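Local coordinates for fanconi-associated nuclease 1 homolog (Pseudomonas aeruginosa, PDB 5Y7Q), which is a bacterial member of the FAN1 family of DNA-associated proteins, combining HTH, SAP and VRR-NUC domains, and binds DNA, at residues Ala82-Met87 / Leu118-Ala123; Asp549-Asn554 / Val571-Trp576; Arg146-Arg151 / Gln164-Glu169. All coordinates share one frame; numbering follows the deposited sequence.

Contact 1: residues Ala82-Met87 / Leu118-Ala123. With nucleotides of chain B.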
loop_
_atom_site.group_PDB
_atom_site.type_symbol
_atom_site.label_atom_id
_atom_site.label_comp_id
_atom_site.label_asym_id
_atom_site.label_seq_id
_atom_site.Cartn_x
_atom_site.Cartn_y
_atom_site.Cartn_z
ATOM N N ALA A 82 -9.302 30.365 0.524
ATOM C CA ALA A 82 -9.451 29.546 -0.679
ATOM C C ALA A 82 -8.138 29.427 -1.425
ATOM O O ALA A 82 -7.747 28.332 -1.849
ATOM C CB ALA A 82 -10.513 30.142 -1.597
ATOM N N LEU A 83 -7.439 30.552 -1.592
ATOM C CA LEU A 83 -6.158 30.523 -2.278
ATOM C C LEU A 83 -5.197 29.601 -1.564
ATOM O O LEU A 83 -4.514 28.785 -2.203
ATOM C CB LEU A 83 -5.572 31.918 -2.375
ATOM C CG LEU A 83 -4.251 31.862 -3.125
ATOM C CD1 LEU A 83 -4.519 31.297 -4.521
ATOM C CD2 LEU A 83 -3.609 33.258 -3.180
ATOM N N LEU A 84 -5.162 29.689 -0.234
ATOM C CA LEU A 84 -4.285 28.811 0.523
ATOM C C LEU A 84 -4.564 27.360 0.189
ATOM O O LEU A 84 -3.661 26.602 -0.204
ATOM C CB LEU A 84 -4.461 29.029 2.018
ATOM C CG LEU A 84 -3.312 28.370 2.770
ATOM C CD1 LEU A 84 -2.007 28.833 2.136
ATOM C CD2 LEU A 84 -3.350 28.756 4.233
ATOM N N VAL A 85 -5.824 26.958 0.323
ATOM C CA VAL A 85 -6.128 25.547 0.162
ATOM C C VAL A 85 -5.758 25.093 -1.241
ATOM O O VAL A 85 -5.185 23.999 -1.432
ATOM C CB VAL A 85 -7.601 25.301 0.506
ATOM C CG1 VAL A 85 -7.978 23.906 0.190
ATOM C CG2 VAL A 85 -7.802 25.569 1.992
ATOM N N ARG A 86 -5.992 25.959 -2.237
ATOM C CA ARG A 86 -5.547 25.638 -3.587
ATOM C C ARG A 86 -4.046 25.359 -3.635
ATOM O O ARG A 86 -3.620 24.371 -4.235
ATOM C CB ARG A 86 -5.911 26.756 -4.545
ATOM C CG ARG A 86 -7.370 26.898 -4.747
ATOM C CD ARG A 86 -7.989 25.653 -5.277
ATOM N NE ARG A 86 -9.246 26.013 -5.908
ATOM C CZ ARG A 86 -9.983 25.210 -6.674
ATOM N NH1 ARG A 86 -9.581 23.975 -6.910
ATOM N NH2 ARG A 86 -11.112 25.669 -7.220
ATOM N N MET A 87 -3.220 26.208 -3.011
ATOM C CA MET A 87 -1.782 25.935 -3.079
ATOM C C MET A 87 -1.423 24.630 -2.363
ATOM O O MET A 87 -0.579 23.859 -2.847
ATOM C CB MET A 87 -0.992 27.110 -2.495
ATOM C CG MET A 87 -1.293 28.458 -3.183
ATOM S SD MET A 87 -0.679 29.904 -2.344
ATOM C CE MET A 87 1.050 29.572 -2.437
ATOM N N LEU A 118 1.226 37.007 7.100
ATOM C CA LEU A 118 1.450 35.966 8.096
ATOM C C LEU A 118 2.729 35.171 7.861
ATOM O O LEU A 118 3.110 34.367 8.723
ATOM C CB LEU A 118 0.279 34.987 8.094
ATOM C CG LEU A 118 -1.065 35.429 8.647
ATOM C CD1 LEU A 118 -2.194 34.641 7.963
ATOM C CD2 LEU A 118 -1.080 35.231 10.150
ATOM N N GLY A 119 3.374 35.337 6.710
ATOM C CA GLY A 119 4.525 34.532 6.384
ATOM C C GLY A 119 4.214 33.122 5.914
ATOM O O GLY A 119 5.149 32.355 5.641
ATOM N N TRP A 120 2.938 32.752 5.806
ATOM C CA TRP A 120 2.620 31.446 5.254
ATOM C C TRP A 120 2.888 31.370 3.758
ATOM O O TRP A 120 2.899 30.268 3.203
ATOM C CB TRP A 120 1.163 31.095 5.535
ATOM C CG TRP A 120 0.853 31.014 6.986
ATOM C CD1 TRP A 120 1.742 30.996 8.026
ATOM C CD2 TRP A 120 -0.444 30.946 7.567
ATOM N NE1 TRP A 120 1.070 30.914 9.223
ATOM C CE2 TRP A 120 -0.274 30.883 8.967
ATOM C CE3 TRP A 120 -1.738 30.915 7.039
ATOM C CZ2 TRP A 120 -1.344 30.803 9.842
ATOM C CZ3 TRP A 120 -2.794 30.828 7.905
ATOM C CH2 TRP A 120 -2.595 30.777 9.297
ATOM N N VAL A 121 3.086 32.502 3.091
ATOM C CA VAL A 121 3.542 32.533 1.709
ATOM C C VAL A 121 4.625 33.597 1.620
ATOM O O VAL A 121 4.439 34.709 2.119
ATOM C CB VAL A 121 2.392 32.831 0.723
ATOM C CG1 VAL A 121 2.915 33.014 -0.695
ATOM C CG2 VAL A 121 1.334 31.727 0.744
ATOM N N ASP A 122 5.784 33.217 1.075
ATOM C CA ASP A 122 6.841 34.126 0.641
ATOM C C ASP A 122 6.506 34.624 -0.760
ATOM O O ASP A 122 6.234 33.810 -1.653
ATOM C CB ASP A 122 8.193 33.394 0.584
ATOM C CG ASP A 122 9.100 33.656 1.783
ATOM O OD1 ASP A 122 9.144 34.813 2.280
ATOM O OD2 ASP A 122 9.810 32.695 2.195
ATOM N N ALA A 123 6.474 35.946 -0.956
ATOM C CA ALA A 123 6.772 36.423 -2.299
ATOM C C ALA A 123 8.276 36.516 -2.447
ATOM O O ALA A 123 9.007 36.566 -1.455
ATOM C CB ALA A 123 6.102 37.747 -2.606
ATOM P P DG B 10 -12.759 22.748 -9.595
ATOM O OP1 DG B 10 -13.427 23.927 -10.187
ATOM O OP2 DG B 10 -11.960 22.821 -8.361
ATOM O "O5'" DG B 10 -13.917 21.673 -9.445
ATOM C "C5'" DG B 10 -14.719 21.371 -10.576
ATOM C "C4'" DG B 10 -15.360 20.030 -10.411
ATOM O "O4'" DG B 10 -14.340 19.018 -10.499
ATOM C "C3'" DG B 10 -16.049 19.844 -9.063
ATOM O "O3'" DG B 10 -17.418 19.578 -9.249
ATOM C "C2'" DG B 10 -15.338 18.658 -8.413
ATOM C "C1'" DG B 10 -14.607 18.004 -9.570
ATOM N N9 DG B 10 -13.352 17.426 -9.147
ATOM C C8 DG B 10 -12.425 17.987 -8.300
ATOM N N7 DG B 10 -11.389 17.229 -8.088
ATOM C C5 DG B 10 -11.653 16.085 -8.835
ATOM C C6 DG B 10 -10.890 14.901 -8.999
ATOM O O6 DG B 10 -9.787 14.617 -8.492
ATOM N N1 DG B 10 -11.539 13.988 -9.844
ATOM C C2 DG B 10 -12.770 14.200 -10.446
ATOM N N2 DG B 10 -13.239 13.221 -11.228
ATOM N N3 DG B 10 -13.482 15.301 -10.303
ATOM C C4 DG B 10 -12.868 16.195 -9.485
#

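Contact 2: residues Asp549-Asn554 / Val571-Trp576. With nucleotides of chain D; nucleotides of chain C.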
loop_
_atom_site.group_PDB
_atom_site.type_symbol
_atom_site.label_atom_id
_atom_site.label_comp_id
_atom_site.label_asym_id
_atom_site.label_seq_id
_atom_site.Cartn_x
_atom_site.Cartn_y
_atom_site.Cartn_z
ATOM N N ASP A 549 7.381 -20.979 -16.228
ATOM C CA ASP A 549 6.596 -20.643 -15.046
ATOM C C ASP A 549 6.699 -21.783 -14.042
ATOM O O ASP A 549 6.526 -22.952 -14.404
ATOM C CB ASP A 549 5.131 -20.404 -15.412
ATOM C CG ASP A 549 4.769 -18.938 -15.465
ATOM O OD1 ASP A 549 5.657 -18.115 -15.792
ATOM O OD2 ASP A 549 3.589 -18.619 -15.176
ATOM N N ARG A 550 6.983 -21.446 -12.787
ATOM C CA ARG A 550 7.055 -22.434 -11.722
ATOM C C ARG A 550 6.234 -21.961 -10.533
ATOM O O ARG A 550 5.805 -20.804 -10.456
ATOM C CB ARG A 550 8.500 -22.716 -11.296
ATOM C CG ARG A 550 9.312 -23.456 -12.337
ATOM C CD ARG A 550 10.640 -22.759 -12.584
ATOM N NE ARG A 550 11.653 -23.116 -11.591
ATOM C CZ ARG A 550 12.824 -22.498 -11.464
ATOM N NH1 ARG A 550 13.127 -21.483 -12.258
ATOM N NH2 ARG A 550 13.691 -22.890 -10.538
ATOM N N LEU A 551 6.014 -22.894 -9.609
ATOM C CA LEU A 551 5.145 -22.675 -8.464
ATOM C C LEU A 551 5.845 -21.827 -7.405
ATOM O O LEU A 551 6.921 -22.189 -6.918
ATOM C CB LEU A 551 4.716 -24.022 -7.878
ATOM C CG LEU A 551 3.756 -24.845 -8.752
ATOM C CD1 LEU A 551 3.462 -26.238 -8.184
ATOM C CD2 LEU A 551 2.451 -24.092 -8.970
ATOM N N GLN A 552 5.212 -20.719 -7.019
ATOM C CA GLN A 552 5.744 -19.884 -5.955
ATOM C C GLN A 552 5.643 -20.630 -4.619
ATOM O O GLN A 552 5.129 -21.748 -4.537
ATOM C CB GLN A 552 4.983 -18.560 -5.890
ATOM C CG GLN A 552 5.252 -17.550 -7.019
ATOM C CD GLN A 552 4.646 -16.157 -6.719
ATOM O OE1 GLN A 552 5.355 -15.138 -6.708
ATOM N NE2 GLN A 552 3.336 -16.120 -6.466
ATOM N N ASP A 553 6.130 -19.997 -3.547
ATOM C CA ASP A 553 6.088 -20.629 -2.232
ATOM C C ASP A 553 4.668 -20.668 -1.680
ATOM O O ASP A 553 4.190 -21.725 -1.234
ATOM C CB ASP A 553 7.009 -19.884 -1.270
ATOM C CG ASP A 553 8.469 -20.069 -1.604
ATOM O OD1 ASP A 553 9.326 -19.619 -0.807
ATOM O OD2 ASP A 553 8.757 -20.680 -2.659
ATOM N N ASN A 554 3.978 -19.520 -1.693
ATOM C CA ASN A 554 2.635 -19.459 -1.119
ATOM C C ASN A 554 1.675 -20.385 -1.859
ATOM O O ASN A 554 0.877 -21.092 -1.229
ATOM C CB ASN A 554 2.117 -18.012 -1.101
ATOM C CG ASN A 554 2.147 -17.334 -2.475
ATOM O OD1 ASN A 554 2.865 -17.746 -3.381
ATOM N ND2 ASN A 554 1.370 -16.278 -2.618
ATOM N N VAL A 571 -2.872 -28.730 -10.906
ATOM C CA VAL A 571 -1.941 -27.796 -11.540
ATOM C C VAL A 571 -1.843 -28.163 -13.009
ATOM O O VAL A 571 -1.692 -29.339 -13.354
ATOM C CB VAL A 571 -0.550 -27.800 -10.877
ATOM C CG1 VAL A 571 0.382 -26.843 -11.602
ATOM C CG2 VAL A 571 -0.666 -27.377 -9.440
ATOM N N CYS A 572 -1.930 -27.161 -13.868
ATOM C CA CYS A 572 -1.975 -27.371 -15.307
ATOM C C CYS A 572 -0.741 -26.767 -15.968
ATOM O O CYS A 572 -0.555 -25.547 -15.948
ATOM C CB CYS A 572 -3.248 -26.761 -15.870
ATOM S SG CYS A 572 -3.194 -26.529 -17.612
ATOM N N TYR A 573 0.085 -27.615 -16.562
ATOM C CA TYR A 573 1.304 -27.192 -17.236
ATOM C C TYR A 573 1.075 -27.188 -18.748
ATOM O O TYR A 573 0.691 -28.212 -19.322
ATOM C CB TYR A 573 2.460 -28.122 -16.869
ATOM C CG TYR A 573 2.863 -28.091 -15.405
ATOM C CD1 TYR A 573 3.914 -27.275 -14.970
ATOM C CD2 TYR A 573 2.217 -28.885 -14.459
ATOM C CE1 TYR A 573 4.311 -27.244 -13.637
ATOM C CE2 TYR A 573 2.609 -28.862 -13.116
ATOM C CZ TYR A 573 3.654 -28.033 -12.714
ATOM O OH TYR A 573 4.062 -27.993 -11.400
ATOM N N VAL A 574 1.338 -26.053 -19.393
ATOM C CA VAL A 574 1.005 -25.849 -20.801
ATOM C C VAL A 574 2.268 -25.784 -21.662
ATOM O O VAL A 574 3.254 -25.126 -21.301
ATOM C CB VAL A 574 0.153 -24.574 -20.950
ATOM C CG1 VAL A 574 -0.061 -24.200 -22.419
ATOM C CG2 VAL A 574 -1.158 -24.789 -20.261
ATOM N N ARG A 575 2.232 -26.482 -22.800
ATOM C CA ARG A 575 3.169 -26.337 -23.908
ATOM C C ARG A 575 2.425 -25.789 -25.122
ATOM O O ARG A 575 1.207 -25.949 -25.250
ATOM C CB ARG A 575 3.812 -27.670 -24.314
ATOM C CG ARG A 575 4.620 -28.424 -23.278
ATOM C CD ARG A 575 5.114 -29.785 -23.875
ATOM N NE ARG A 575 4.095 -30.432 -24.718
ATOM C CZ ARG A 575 4.206 -31.646 -25.262
ATOM N NH1 ARG A 575 3.226 -32.127 -26.020
ATOM N NH2 ARG A 575 5.288 -32.387 -25.052
ATOM N N TRP A 576 3.160 -25.151 -26.028
ATOM C CA TRP A 576 2.565 -24.604 -27.238
ATOM C C TRP A 576 2.896 -25.469 -28.451
ATOM O O TRP A 576 4.007 -25.994 -28.579
ATOM C CB TRP A 576 3.048 -23.181 -27.508
ATOM C CG TRP A 576 2.820 -22.194 -26.423
ATOM C CD1 TRP A 576 3.777 -21.509 -25.730
ATOM C CD2 TRP A 576 1.556 -21.736 -25.921
ATOM N NE1 TRP A 576 3.188 -20.664 -24.826
ATOM C CE2 TRP A 576 1.827 -20.780 -24.923
ATOM C CE3 TRP A 576 0.222 -22.048 -26.217
ATOM C CZ2 TRP A 576 0.817 -20.132 -24.211
ATOM C CZ3 TRP A 576 -0.784 -21.406 -25.516
ATOM C CH2 TRP A 576 -0.480 -20.454 -24.522
ATOM P P DG D 1 20.123 -26.832 -4.039
ATOM O OP1 DG D 1 21.366 -26.610 -3.262
ATOM O OP2 DG D 1 19.997 -27.994 -4.955
ATOM O "O5'" DG D 1 18.866 -26.860 -3.041
ATOM C "C5'" DG D 1 17.618 -26.292 -3.446
ATOM C "C4'" DG D 1 17.836 -24.909 -4.028
ATOM O "O4'" DG D 1 17.867 -24.973 -5.472
ATOM C "C3'" DG D 1 16.755 -23.867 -3.698
ATOM O "O3'" DG D 1 17.215 -22.969 -2.660
ATOM C "C2'" DG D 1 16.548 -23.131 -5.024
ATOM C "C1'" DG D 1 17.664 -23.671 -5.909
ATOM N N9 DG D 1 17.282 -23.637 -7.304
ATOM C C8 DG D 1 16.240 -24.303 -7.900
ATOM N N7 DG D 1 16.093 -24.006 -9.161
ATOM C C5 DG D 1 17.078 -23.059 -9.403
ATOM C C6 DG D 1 17.412 -22.368 -10.592
ATOM O O6 DG D 1 16.884 -22.450 -11.710
ATOM N N1 DG D 1 18.479 -21.497 -10.395
ATOM C C2 DG D 1 19.144 -21.313 -9.203
ATOM N N2 DG D 1 20.152 -20.430 -9.213
ATOM N N3 DG D 1 18.843 -21.955 -8.085
ATOM C C4 DG D 1 17.803 -22.810 -8.261
ATOM P P DC C 7 2.769 -11.206 -6.381
ATOM O OP1 DC C 7 2.176 -12.504 -5.973
ATOM O OP2 DC C 7 3.903 -10.609 -5.635
ATOM O "O5'" DC C 7 3.196 -11.293 -7.921
ATOM C "C5'" DC C 7 3.332 -12.560 -8.560
ATOM C "C4'" DC C 7 4.189 -12.439 -9.810
ATOM O "O4'" DC C 7 5.396 -11.693 -9.494
ATOM C "C3'" DC C 7 4.695 -13.763 -10.382
ATOM O "O3'" DC C 7 4.997 -13.598 -11.777
ATOM C "C2'" DC C 7 5.976 -13.946 -9.576
ATOM C "C1'" DC C 7 6.516 -12.535 -9.701
ATOM N N1 DC C 7 7.598 -12.161 -8.742
ATOM C C2 DC C 7 8.437 -11.103 -9.085
ATOM O O2 DC C 7 8.252 -10.527 -10.165
ATOM N N3 DC C 7 9.429 -10.738 -8.239
ATOM C C4 DC C 7 9.593 -11.387 -7.081
ATOM N N4 DC C 7 10.592 -10.981 -6.280
ATOM C C5 DC C 7 8.742 -12.480 -6.703
ATOM C C6 DC C 7 7.764 -12.833 -7.559
#

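Contact 3: residues Arg146-Arg151 / Gln164-Glu169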
loop_
_atom_site.group_PDB
_atom_site.type_symbol
_atom_site.label_atom_id
_atom_site.label_comp_id
_atom_site.label_asym_id
_atom_site.label_seq_id
_atom_site.Cartn_x
_atom_site.Cartn_y
_atom_site.Cartn_z
ATOM N N ARG A 146 20.982 32.134 -23.008
ATOM C CA ARG A 146 21.427 31.931 -24.385
ATOM C C ARG A 146 22.925 32.159 -24.566
ATOM O O ARG A 146 23.556 31.475 -25.380
ATOM C CB ARG A 146 20.635 32.842 -25.336
ATOM C CG ARG A 146 21.347 34.128 -25.779
ATOM C CD ARG A 146 20.878 35.332 -24.979
ATOM N NE ARG A 146 19.491 35.656 -25.289
ATOM C CZ ARG A 146 19.116 36.553 -26.194
ATOM N NH1 ARG A 146 20.026 37.238 -26.880
ATOM N NH2 ARG A 146 17.825 36.769 -26.411
ATOM N N ASP A 147 23.521 33.087 -23.808
ATOM C CA ASP A 147 24.939 33.387 -23.985
ATOM C C ASP A 147 25.851 32.308 -23.396
ATOM O O ASP A 147 27.041 32.263 -23.741
ATOM C CB ASP A 147 25.270 34.762 -23.378
ATOM C CG ASP A 147 24.497 35.914 -24.047
ATOM O OD1 ASP A 147 24.308 35.886 -25.284
ATOM O OD2 ASP A 147 24.079 36.853 -23.333
ATOM N N HIS A 148 25.332 31.456 -22.510
ATOM C CA HIS A 148 26.038 30.269 -22.045
ATOM C C HIS A 148 25.618 28.989 -22.771
ATOM O O HIS A 148 26.093 27.907 -22.406
ATOM C CB HIS A 148 25.841 30.075 -20.540
ATOM C CG HIS A 148 26.146 31.291 -19.719
ATOM N ND1 HIS A 148 25.293 32.374 -19.641
ATOM C CD2 HIS A 148 27.198 31.587 -18.917
ATOM C CE1 HIS A 148 25.812 33.287 -18.838
ATOM N NE2 HIS A 148 26.968 32.834 -18.385
ATOM N N LEU A 149 24.725 29.072 -23.768
ATOM C CA LEU A 149 24.322 27.903 -24.552
ATOM C C LEU A 149 24.982 27.952 -25.926
ATOM O O LEU A 149 24.524 28.669 -26.822
ATOM C CB LEU A 149 22.808 27.841 -24.712
ATOM C CG LEU A 149 21.946 27.233 -23.612
ATOM C CD1 LEU A 149 22.787 26.785 -22.419
ATOM C CD2 LEU A 149 20.865 28.232 -23.210
ATOM N N GLY A 150 26.043 27.161 -26.088
ATOM C CA GLY A 150 26.500 26.679 -27.376
ATOM C C GLY A 150 26.347 25.184 -27.514
ATOM O O GLY A 150 26.826 24.616 -28.508
ATOM N N ARG A 151 25.701 24.518 -26.551
ATOM C CA ARG A 151 25.692 23.066 -26.427
ATOM C C ARG A 151 25.181 22.364 -27.678
ATOM O O ARG A 151 25.939 21.684 -28.381
ATOM C CB ARG A 151 24.843 22.669 -25.225
ATOM N N GLN A 164 24.173 23.459 -14.118
ATOM C CA GLN A 164 24.264 23.441 -12.655
ATOM C C GLN A 164 25.689 23.621 -12.130
ATOM O O GLN A 164 25.874 24.405 -11.182
ATOM C CB GLN A 164 23.637 22.159 -12.111
ATOM C CG GLN A 164 22.358 22.354 -11.346
ATOM C CD GLN A 164 21.458 21.147 -11.485
ATOM O OE1 GLN A 164 21.681 20.299 -12.353
ATOM N NE2 GLN A 164 20.445 21.051 -10.627
ATOM N N PRO A 165 26.719 22.929 -12.642
ATOM C CA PRO A 165 28.086 23.277 -12.220
ATOM C C PRO A 165 28.439 24.739 -12.466
ATOM O O PRO A 165 29.372 25.247 -11.834
ATOM C CB PRO A 165 28.972 22.332 -13.050
ATOM C CG PRO A 165 28.071 21.739 -14.099
ATOM C CD PRO A 165 26.721 21.706 -13.468
ATOM N N LEU A 166 27.717 25.430 -13.353
ATOM C CA LEU A 166 27.977 26.841 -13.621
ATOM C C LEU A 166 27.341 27.771 -12.581
ATOM O O LEU A 166 27.989 28.721 -12.133
ATOM C CB LEU A 166 27.487 27.209 -15.028
ATOM C CG LEU A 166 28.344 26.921 -16.271
ATOM C CD1 LEU A 166 28.601 25.426 -16.455
ATOM C CD2 LEU A 166 27.710 27.525 -17.533
ATOM N N PHE A 167 26.084 27.531 -12.185
ATOM C CA PHE A 167 25.323 28.443 -11.322
ATOM C C PHE A 167 24.887 27.733 -10.042
ATOM O O PHE A 167 23.694 27.457 -9.858
ATOM C CB PHE A 167 24.071 28.985 -12.013
ATOM C CG PHE A 167 24.330 29.899 -13.174
ATOM C CD1 PHE A 167 24.085 31.260 -13.066
ATOM C CD2 PHE A 167 24.765 29.400 -14.389
ATOM C CE1 PHE A 167 24.300 32.108 -14.141
ATOM C CE2 PHE A 167 24.979 30.241 -15.460
ATOM C CZ PHE A 167 24.745 31.595 -15.336
ATOM N N PRO A 168 25.815 27.428 -9.132
ATOM C CA PRO A 168 25.401 26.776 -7.879
ATOM C C PRO A 168 24.671 27.706 -6.921
ATOM O O PRO A 168 23.845 27.231 -6.129
ATOM C CB PRO A 168 26.727 26.288 -7.290
ATOM C CG PRO A 168 27.707 27.316 -7.761
ATOM C CD PRO A 168 27.251 27.753 -9.134
ATOM N N GLU A 169 24.951 29.014 -6.973
ATOM C CA GLU A 169 24.428 29.956 -5.988
ATOM C C GLU A 169 22.963 30.273 -6.278
ATOM O O GLU A 169 22.592 30.575 -7.419
ATOM C CB GLU A 169 25.281 31.239 -5.956
ATOM C CG GLU A 169 24.997 32.299 -7.035
ATOM C CD GLU A 169 26.146 32.486 -8.013
ATOM O OE1 GLU A 169 27.056 33.308 -7.739
ATOM O OE2 GLU A 169 26.131 31.808 -9.062
#

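Contact 1: residues Ala82-Met87 / Leu118-Ala123
With chi1 of -166°, L84 swings CG across from the backbone N to lie beside its carbonyl carbon, which carries the CD2 branch to the indole of W120, while M87 runs out straight as far as SD and then bends at its last torsion (chi3 63°), bringing CE to V121. These two residues stand one turn apart on the same side of the helix. L84 CD2 reaches W120 CE3, on the benzo part of the ring, at 3.9 Å; the two side chains cross at about a right angle, and the methyl comes in obliquely to the ring. The second pair meets tip to tip: M87 CE lies 3.9 Å from V121 CG2, with SD of M87 at 4.1 Å from the same methyl. No hydrogen bond spans the segments, so the join is apolar, and with only these two pairs it buries a modest 157 Å². W120 is backed within its own segment by L118, whose CD1 sits 3.8 Å above one face of the indole, toward the rim. G119, between them, leaves the helical conformation with positive phi and turns the chain into the strand.

R86 projects from the far side of the same helix, toward the DNA. Its NH1 and NH2 both donate to OP2 of DG10 of chain B, at 3.0 Å from NH1 and 3.2 Å from NH2, with the phosphate oxygen lying in the guanidinium plane. E104 forms a salt bridge with R86 NH2, and Y43 makes a cation-pi contact, two interactions that would restrain the group's rotation.

Within the FAN1 HTH region, helix 78-89 thus packs through L84 and M87 on W120 and V121 and on L187 of the central strand 184-187, with V121 also covered by L115 and L116 of helix 108-118 and V85 facing helix 42-57.

Contact 2: residues Asp549-Asn554 / Val571-Trp576
L551 meets V571 and Y573 inside a beta-alpha-beta unit of the VRR-NUC domain, in which strand 538-545, helix 553-564 and the parallel strand 569-577 follow one another; VRR-NUC domains belong to the PD-(D/E)XK superfamily. L551 carries the largest share of the buried surface, 52 Å² of 128 Å² in all, and lies in the loop that leads from the first strand into the helix. Both of its methyls are used. CD1 lies 3.7 Å from Y573 OH, and CD2 is 4.3 Å from V571 CG1, a looser apolar touch.

V571 and Y573, two positions apart on strand 569-577, both serve L551, whereas C572 between them packs on helix 388-396. The tyrosine's CB does not aim straight at the loop; with CG beside the backbone N (chi1 -65°), the ring swings over so that its hydroxyl end does the touching, the two side chains crossing at about a right angle. R374 makes a cation-pi contact with the same ring. Because L551 also touches E543 and K545 of the neighbouring strand, it bridges the surface of both parallel strands. K545 NZ in turn donates to R550 O, tying the loop to the strand it has just left.

The residues flanking L551 turn to DNA instead. Q552, at the N-cap of helix 553-564, has its backbone N bonded by Q555 OE1 while its extended side chain lies beside DC7 of chain C. R550 points away from strand 569-577 and bends at chi2 and chi3 to meet the major-groove edge of DG1 of chain D: NH2 is 3.0 Å from N7 of that guanine and makes a weak hydrogen bond, 3.4 Å long and bent to 136°, to O6.

Contact 3: residues Arg146-Arg151 / Gln164-Glu169
F167 turns its edge to one face of the H148 imidazole. The phenyl CZ stands 3.9 Å above the imidazole plane, displaced toward the rim, and is equally far, 4.0 Å, from CE1 and from NE2 of H148, so it sits over the side of the ring that joins these two atoms. Seen from the phenylalanine, NE2 lies near the phenyl plane. Planes at 74° and centroids 5.4 Å apart make this a T-shaped, edge-to-face pair. L166 CD2 adds a glancing contact, 4.3 Å from H148 CD2 and oblique to the imidazole.

With its CG beside the backbone N (chi1 -51°), H148 sends its ring across from the short 3-10 turn after helix 138-144. No hydrogen bond crosses the contact, which lies at the surface and buries 105 Å². F167 takes part in a second edge-to-face pair, with F145, and touches L129 of helix 129-135, while L149 packs on L159 and L163. The aromatic pair thus joins the loop that precedes helix 156-163 to the loop that follows it; helix 138-144, the loop through H148 and helix 156-163 are consistent with the helix-extended loop-helix motif of SAP domains.

The three contacts are separate in space and follow in series along the chain, contact 1, then contact 3, then contact 2, each in a different family region. Contacts 1 and 3 are the nearer neighbours, with centres about 32 Å apart and nearest atoms about 16 Å apart. Contact 2 lies on the opposite side of the chain's centre from contact 1, their centres about 57 Å apart, and its centre is about 56 Å from that of contact 3. DNA relates them: contact 1 reaches a phosphate of chain B, contact 2 meets nucleotides of chains C and D, whereas contact 3 stays about 12 Å from the nucleic acid at its nearest atom.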